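One contact in two related proteins. Structure 1 is enoyl-CoA hydratase/carnithine racemase from Thermus thermophilus, which probably isomerises a CoA-thioester intermediate of phenylacetic acid catabolism to oxepin-CoA, as a crotonase-family enzyme: PDB 6SL9 (chain A, 1.27 Å), residues R59-G64 and G104-A109. Structure 2 is putative enoyl-CoA hydratase from Streptomyces coelicolor: PDB 3G64 (chain B, 2.05 Å), residues R72-G77 and G122-A127. Structure 2 is superposed on structure 1 by the backbone atoms of these residues (RMSD 0.43 Å); each is numbered along its deposited sequence.

Structure 1 (6SL9); sequences RAFSAG and GVAAGA.
The ring of Phe61 meets the methyl of Ala106 obliquely, CD2 standing 4.1 Å from CB. With CG anti to the backbone N (chi1 177°), the ring is turned toward Val100 and Val102 of strand 98-102. Ala60 packs its CB on CG1 of Val105 at 3.6 Å. The loop 59-64, which follows strand 51-56, runs beside strand 105-107, and helix 109-115 begins just after Gly108. Ser62 N donates to Val105 O at 2.9 Å, N-H...O angle 136°, and Val105 O also takes a weak, bent bond from Phe61 N at 2.9 Å. Ala107 N donates to Ser62 O at 3.0 Å, N-H...O angle 164°. A water accepts from Val105 N and donates to Arg59 O, linking the two segments. Ser62 OG accepts from Gly64 N at 3.1 Å and is also hydrogen-bonded to Asn26 O. Ala63 CB points away from the strand. In crotonases two backbone N-H groups, one from each of these regions, form the oxyanion hole; the loop and the start of helix 109-115 probably lie at such a site.

Structure 2 (3G64); sequences RGFCSG and GVAAGA.
Ala124 offers its methyl obliquely to the ring of Phe74, with CB and CD2 3.9 Å apart; CG of the phenylalanine lies anti to the backbone N (chi1 176°). Gly73 has no side chain to set against Val123, and the touch there is one of backbone, Gly73 C lying 3.9 Å from Val123 O. Cys75 N donates to Val123 O at 3.0 Å, N-H...O angle 163°, and Phe74 N lies 3.1 Å from Val123 O. Ala125 N returns a bond to Cys75 O at 2.9 Å with an N-H...O angle of 163°. A water accepts from Val123 N and donates to Arg72 O, linking the two segments. The thiol sulfur of Cys75 accepts from Gly77 N, SG and N being 3.5 Å apart. Ser76 CB points away from the strand, and its OG makes a weak hydrogen bond to Leu38 O. By analogy with other crotonases, backbone N-H groups of this loop and of the start of helix 127-134 probably contribute to an oxyanion hole.

Structure 1 against structure 2
Both structures share backbone bonds between the segments, among them Ser62(A) N to Val105(A) O, matching Cys75(B) N to Val123(B) O, and Ala107(A) N to Ser62(A) O, matching Ala125(B) N to Cys75(B) O. The bridging water also keeps its place. The main exchange is Ala60(A) against Gly73(B), both buried. CB of Ala60(A) has no counterpart, so its 3.6 Å contact with CG1 of Val105(A) is absent from structure 2, although the two positions still touch. The CA atoms of Ala60(A) and Gly73(B) stand 1.0 Å apart after superposition. Facing them, the CA atoms of Gly104(A) and Gly122(B) are also 1.0 Å apart, and phi is -170° against 48°. The approach of Phe61(A) CB to Gly104(A) O, 4.0 Å, is 5.3 Å between Phe74(B) CB and Gly122(B) O, perhaps in keeping with the glycine shift, which probably leaves this end less tightly packed. At Ser62(A)/Cys75(B), OG and SG fall 0.7 Å apart, and the link to the glycine N is kept with sulfur replacing oxygen: 3.1 Å from Ser62(A) OG to Gly64(A) N, 3.5 Å from Cys75(B) SG to Gly77(B) N. At Ala63(A)/Ser76(B) the CB atoms coincide, while OG of Ser76(B) has no counterpart in Ala63(A).

Structure 1 (6SL9)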
loop_
_atom_site.group_PDB
_atom_site.type_symbol
_atom_site.label_atom_id
_atom_site.label_comp_id
_atom_site.label_asym_id
_atom_site.label_seq_id
_atom_site.Cartn_x
_atom_site.Cartn_y
_atom_site.Cartn_z
ATOM N N ARG A 59 -21.902 23.946 -6.517
ATOM C CA ARG A 59 -20.743 24.194 -5.658
ATOM C C ARG A 59 -20.091 22.895 -5.192
ATOM O O ARG A 59 -18.950 22.949 -4.737
ATOM C CB ARG A 59 -21.099 25.090 -4.477
ATOM C CG ARG A 59 -21.754 24.435 -3.268
ATOM C CD ARG A 59 -22.007 25.447 -2.155
ATOM N NE ARG A 59 -22.736 24.907 -1.010
ATOM C CZ ARG A 59 -22.168 24.213 -0.017
ATOM N NH1 ARG A 59 -20.858 24.004 -0.018
ATOM N NH2 ARG A 59 -22.920 23.724 0.963
ATOM N N ALA A 60 -20.803 21.761 -5.206
ATOM C CA ALA A 60 -20.282 20.466 -4.751
ATOM C C ALA A 60 -19.942 19.550 -5.908
ATOM O O ALA A 60 -20.550 19.611 -6.974
ATOM C CB ALA A 60 -21.303 19.803 -3.892
ATOM N N PHE A 61 -19.017 18.645 -5.634
ATOM C CA PHE A 61 -18.894 17.417 -6.445
ATOM C C PHE A 61 -20.052 16.506 -6.021
ATOM O O PHE A 61 -20.971 16.324 -6.810
ATOM C CB PHE A 61 -17.508 16.750 -6.297
ATOM C CG PHE A 61 -17.411 15.457 -7.071
ATOM C CD1 PHE A 61 -17.187 15.478 -8.428
ATOM C CD2 PHE A 61 -17.600 14.232 -6.456
ATOM C CE1 PHE A 61 -17.082 14.312 -9.150
ATOM C CE2 PHE A 61 -17.526 13.063 -7.166
ATOM C CZ PHE A 61 -17.279 13.111 -8.516
ATOM N N SER A 62 -20.036 16.004 -4.790
ATOM C CA SER A 62 -21.220 15.361 -4.186
ATOM C C SER A 62 -21.023 15.265 -2.697
ATOM O O SER A 62 -19.987 14.787 -2.235
ATOM C CB SER A 62 -21.444 13.971 -4.733
ATOM O OG SER A 62 -22.463 13.300 -4.015
ATOM N N ALA A 63 -22.075 15.642 -1.986
ATOM C CA ALA A 63 -22.100 15.512 -0.505
ATOM C C ALA A 63 -22.424 14.090 -0.007
ATOM O O ALA A 63 -22.435 13.870 1.196
ATOM C CB ALA A 63 -23.079 16.513 0.086
ATOM N N GLY A 64 -22.589 13.146 -0.922
ATOM C CA GLY A 64 -22.832 11.750 -0.543
ATOM C C GLY A 64 -24.301 11.465 -0.422
ATOM O O GLY A 64 -25.142 12.142 -1.000
ATOM N N GLY A 104 -15.809 20.677 -6.027
ATOM C CA GLY A 104 -16.212 21.166 -4.696
ATOM C C GLY A 104 -16.209 20.026 -3.710
ATOM O O GLY A 104 -15.442 19.081 -3.840
ATOM N N VAL A 105 -17.050 20.108 -2.711
ATOM C CA VAL A 105 -16.993 19.113 -1.633
ATOM C C VAL A 105 -17.293 17.744 -2.249
ATOM O O VAL A 105 -18.250 17.530 -3.039
ATOM C CB VAL A 105 -17.949 19.401 -0.480
ATOM C CG1 VAL A 105 -19.368 19.535 -0.907
ATOM C CG2 VAL A 105 -17.822 18.355 0.594
ATOM N N ALA A 106 -16.492 16.773 -1.788
ATOM C CA ALA A 106 -16.683 15.337 -2.040
ATOM C C ALA A 106 -16.714 14.681 -0.657
ATOM O O ALA A 106 -15.677 14.575 0.013
ATOM C CB ALA A 106 -15.597 14.761 -2.896
ATOM N N ALA A 107 -17.881 14.231 -0.217
ATOM C CA ALA A 107 -18.045 13.684 1.144
ATOM C C ALA A 107 -18.770 12.340 1.085
ATOM O O ALA A 107 -19.682 12.167 0.254
ATOM C CB ALA A 107 -18.817 14.655 2.026
ATOM N N GLY A 108 -18.429 11.448 1.990
ATOM C CA GLY A 108 -19.144 10.158 2.063
ATOM C C GLY A 108 -19.041 9.408 0.760
ATOM O O GLY A 108 -17.966 9.349 0.156
ATOM N N ALA A 109 -20.144 8.931 0.242
ATOM C CA ALA A 109 -20.133 8.230 -1.061
ATOM C C ALA A 109 -19.748 9.165 -2.191
ATOM O O ALA A 109 -19.329 8.696 -3.239
ATOM C CB ALA A 109 -21.425 7.545 -1.338
HETATM O O HOH W 1 -18.212 22.773 -2.073
#

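Structure 2 (3G64)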
loop_
_atom_site.group_PDB
_atom_site.type_symbol
_atom_site.label_atom_id
_atom_site.label_comp_id
_atom_site.label_asym_id
_atom_site.label_seq_id
_atom_site.Cartn_x
_atom_site.Cartn_y
_atom_site.Cartn_z
ATOM N N ARG B 72 -22.311 23.849 -6.559
ATOM C CA ARG B 72 -21.203 24.256 -5.694
ATOM C C ARG B 72 -20.203 23.131 -5.370
ATOM O O ARG B 72 -19.151 23.383 -4.784
ATOM C CB ARG B 72 -21.745 24.819 -4.369
ATOM C CG ARG B 72 -22.698 26.022 -4.523
ATOM C CD ARG B 72 -23.327 26.435 -3.175
ATOM N NE ARG B 72 -24.118 25.370 -2.551
ATOM C CZ ARG B 72 -25.434 25.211 -2.700
ATOM N NH1 ARG B 72 -26.138 26.049 -3.452
ATOM N NH2 ARG B 72 -26.054 24.210 -2.093
ATOM N N GLY B 73 -20.537 21.890 -5.705
ATOM C CA GLY B 73 -19.617 20.802 -5.442
ATOM C C GLY B 73 -19.955 19.489 -6.127
ATOM O O GLY B 73 -21.013 19.310 -6.733
ATOM N N PHE B 74 -19.032 18.548 -6.009
ATOM C CA PHE B 74 -19.164 17.289 -6.708
ATOM C C PHE B 74 -20.317 16.448 -6.145
ATOM O O PHE B 74 -21.280 16.162 -6.860
ATOM C CB PHE B 74 -17.842 16.522 -6.660
ATOM C CG PHE B 74 -17.916 15.165 -7.289
ATOM C CD1 PHE B 74 -18.005 15.031 -8.668
ATOM C CD2 PHE B 74 -17.883 14.018 -6.502
ATOM C CE1 PHE B 74 -18.044 13.768 -9.256
ATOM C CE2 PHE B 74 -17.930 12.750 -7.079
ATOM C CZ PHE B 74 -18.011 12.625 -8.451
ATOM N N CYS B 75 -20.226 16.064 -4.870
ATOM C CA CYS B 75 -21.261 15.204 -4.266
ATOM C C CYS B 75 -21.052 15.159 -2.759
ATOM O O CYS B 75 -19.967 14.789 -2.296
ATOM C CB CYS B 75 -21.148 13.768 -4.818
ATOM S SG CYS B 75 -22.479 12.624 -4.186
ATOM N N SER B 76 -22.077 15.521 -2.001
ATOM C CA SER B 76 -22.016 15.501 -0.538
ATOM C C SER B 76 -22.310 14.129 0.080
ATOM O O SER B 76 -22.283 13.980 1.294
ATOM C CB SER B 76 -23.013 16.513 0.028
ATOM O OG SER B 76 -24.337 16.135 -0.359
ATOM N N GLY B 77 -22.593 13.135 -0.748
ATOM C CA GLY B 77 -22.889 11.808 -0.239
ATOM C C GLY B 77 -24.359 11.477 -0.219
ATOM O O GLY B 77 -25.168 12.099 -0.923
ATOM N N GLY B 122 -15.113 21.499 -5.214
ATOM C CA GLY B 122 -15.820 21.633 -3.954
ATOM C C GLY B 122 -15.906 20.290 -3.221
ATOM O O GLY B 122 -14.990 19.470 -3.317
ATOM N N VAL B 123 -17.005 20.064 -2.500
ATOM C CA VAL B 123 -17.101 18.908 -1.607
ATOM C C VAL B 123 -17.302 17.583 -2.350
ATOM O O VAL B 123 -18.131 17.480 -3.268
ATOM C CB VAL B 123 -18.195 19.095 -0.525
ATOM C CG1 VAL B 123 -19.494 19.454 -1.156
ATOM C CG2 VAL B 123 -18.398 17.819 0.274
ATOM N N ALA B 124 -16.511 16.587 -1.949
ATOM C CA ALA B 124 -16.779 15.185 -2.267
ATOM C C ALA B 124 -16.716 14.425 -0.950
ATOM O O ALA B 124 -15.632 14.112 -0.443
ATOM C CB ALA B 124 -15.726 14.646 -3.262
ATOM N N ALA B 125 -17.883 14.152 -0.387
ATOM C CA ALA B 125 -17.985 13.662 0.968
ATOM C C ALA B 125 -18.742 12.344 0.978
ATOM O O ALA B 125 -19.647 12.120 0.155
ATOM C CB ALA B 125 -18.726 14.702 1.847
ATOM N N GLY B 126 -18.391 11.478 1.918
ATOM C CA GLY B 126 -19.165 10.266 2.102
ATOM C C GLY B 126 -19.142 9.445 0.834
ATOM O O GLY B 126 -18.080 9.242 0.273
ATOM N N ALA B 127 -20.304 8.988 0.363
ATOM C CA ALA B 127 -20.347 8.217 -0.895
ATOM C C ALA B 127 -19.711 8.976 -2.046
ATOM O O ALA B 127 -19.116 8.368 -2.941
ATOM C CB ALA B 127 -21.794 7.816 -1.250
HETATM O O HOH W 2 -18.848 22.303 -2.209
#